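Local structure of complement factor H (Bos taurus, 6XZ6) at residues P17-S20 with K21-G24. The protein probably restrains complement activation on host surfaces, and is bound through the domain in this model by a trypanosome receptor. Sequence-based numbering, arbitrary orientation.
Sequences PELS and KYRG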
loop_
_atom_site.group_PDB
_atom_site.type_symbol
_atom_site.label_atom_id
_atom_site.label_comp_id
_atom_site.label_asym_id
_atom_site.label_seq_id
_atom_site.Cartn_x
_atom_site.Cartn_y
_atom_site.Cartn_z
ATOM N N PRO B 17 -20.563 -17.515 -4.730
ATOM C CA PRO B 17 -21.042 -16.712 -3.597
ATOM C C PRO B 17 -21.060 -17.597 -2.327
ATOM O O PRO B 17 -20.926 -18.827 -2.399
ATOM C CB PRO B 17 -22.435 -16.278 -4.051
ATOM C CG PRO B 17 -22.920 -17.413 -4.883
ATOM C CD PRO B 17 -21.692 -18.065 -5.503
ATOM N N GLU B 18 -21.194 -16.967 -1.174
ATOM C CA GLU B 18 -21.262 -17.697 0.069
ATOM C C GLU B 18 -22.713 -17.751 0.573
ATOM O O GLU B 18 -23.256 -16.743 1.037
ATOM C CB GLU B 18 -20.316 -17.079 1.090
ATOM C CG GLU B 18 -19.833 -18.115 2.062
ATOM C CD GLU B 18 -19.009 -17.528 3.163
ATOM O OE1 GLU B 18 -19.545 -17.384 4.285
ATOM O OE2 GLU B 18 -17.829 -17.208 2.899
ATOM N N LEU B 19 -23.355 -18.918 0.417
ATOM C CA LEU B 19 -24.748 -19.151 0.836
ATOM C C LEU B 19 -24.828 -20.370 1.736
ATOM O O LEU B 19 -23.963 -21.255 1.646
ATOM C CB LEU B 19 -25.678 -19.357 -0.377
ATOM C CG LEU B 19 -25.538 -18.427 -1.581
ATOM C CD1 LEU B 19 -26.357 -18.938 -2.722
ATOM C CD2 LEU B 19 -25.898 -16.973 -1.234
ATOM N N SER B 20 -25.880 -20.437 2.571
ATOM C CA SER B 20 -26.124 -21.547 3.508
ATOM C C SER B 20 -26.452 -22.847 2.786
ATOM O O SER B 20 -26.099 -23.925 3.272
ATOM C CB SER B 20 -27.247 -21.198 4.485
ATOM O OG SER B 20 -28.422 -20.792 3.801
ATOM N N LYS B 21 -27.139 -22.738 1.628
ATOM C CA LYS B 21 -27.570 -23.870 0.815
ATOM C C LYS B 21 -27.675 -23.452 -0.639
ATOM O O LYS B 21 -28.130 -22.343 -0.953
ATOM C CB LYS B 21 -28.932 -24.403 1.307
ATOM C CG LYS B 21 -29.231 -25.832 0.874
ATOM C CD LYS B 21 -29.763 -26.680 2.029
ATOM C CE LYS B 21 -28.684 -27.472 2.747
ATOM N NZ LYS B 21 -28.042 -26.683 3.835
ATOM N N TYR B 22 -27.260 -24.365 -1.525
ATOM C CA TYR B 22 -27.270 -24.206 -2.979
ATOM C C TYR B 22 -28.230 -25.217 -3.580
ATOM O O TYR B 22 -28.449 -26.286 -3.018
ATOM C CB TYR B 22 -25.858 -24.397 -3.548
ATOM C CG TYR B 22 -24.839 -23.466 -2.933
ATOM C CD1 TYR B 22 -24.275 -23.742 -1.690
ATOM C CD2 TYR B 22 -24.430 -22.309 -3.595
ATOM C CE1 TYR B 22 -23.357 -22.872 -1.102
ATOM C CE2 TYR B 22 -23.496 -21.443 -3.023
ATOM C CZ TYR B 22 -22.956 -21.741 -1.781
ATOM O OH TYR B 22 -22.020 -20.938 -1.199
ATOM N N ARG B 23 -28.812 -24.866 -4.711
ATOM C CA ARG B 23 -29.795 -25.703 -5.408
ATOM C C ARG B 23 -29.111 -26.325 -6.623
ATOM O O ARG B 23 -28.034 -25.874 -7.002
ATOM C CB ARG B 23 -31.000 -24.838 -5.849
ATOM C CG ARG B 23 -31.550 -23.876 -4.773
ATOM C CD ARG B 23 -32.798 -24.378 -4.042
ATOM N NE ARG B 23 -33.812 -24.931 -4.949
ATOM C CZ ARG B 23 -34.643 -24.209 -5.700
ATOM N NH1 ARG B 23 -35.519 -24.810 -6.497
ATOM N NH2 ARG B 23 -34.602 -22.882 -5.664
ATOM N N GLY B 24 -29.714 -27.347 -7.212
ATOM C CA GLY B 24 -29.177 -27.989 -8.403
ATOM C C GLY B 24 -28.889 -26.989 -9.503
ATOM O O GLY B 24 -29.654 -26.043 -9.708
HETATM O O HOH W 1 -29.740 -20.422 1.184
#
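This is a local contact within one loop of a sushi (SCR) domain: the chain leaves strand 13-16, swings round through Leu-19 and Ser-20, and enters the short strand 22-23, whose first residue, Tyr-22, lays its ring back along the loop it has just left. The phenol oxygen does most of the tying. Tyr-22 OH donates to Pro-17 O at 2.7 Å. It also accepts from Leu-19 N at 2.9 Å, a nearly straight bond with an angle of 167° at the hydrogen. Pro-17 O sits at the ring's edge, close to its plane, and the hydroxyl reaches it tilted 27° from the carbonyl plane. Thus one side-chain oxygen satisfies two backbone groups in a segment that has no regular strand pairing.

Leu-19 supplies the apolar half. Leu-19 CB lies over one face of the Tyr-22 ring, shifted toward the rim, in a CH-pi contact 4.2 Å from the centroid. The chi1 of -44°, with CG anti to the carbonyl carbon, carries the branch out over the rim, where Leu-19 CD1 touches Tyr-22 CE2 at 3.8 Å. Trp-52 meets Tyr-22 edge-to-face, and Pro-7 and Pro-8 also pack on it, joining the loop to the domain interior, while a backbone hydrogen bond between Tyr-22 and Cys-5 pairs strand 22-23 with strand 4-5. The outer side of the loop faces the trypanosome receptor: Glu-18, whose CB points away from segment 21-24, hydrogen-bonds through OE1 to Met-163 N of the receptor chain, and Leu-19 packs on Asn-5 of that chain.

At the exposed bend, a water links the two residues next to each other in sequence, lying 3.0 Å from Ser-20 OG and donating to Lys-21 O at 3.3 Å.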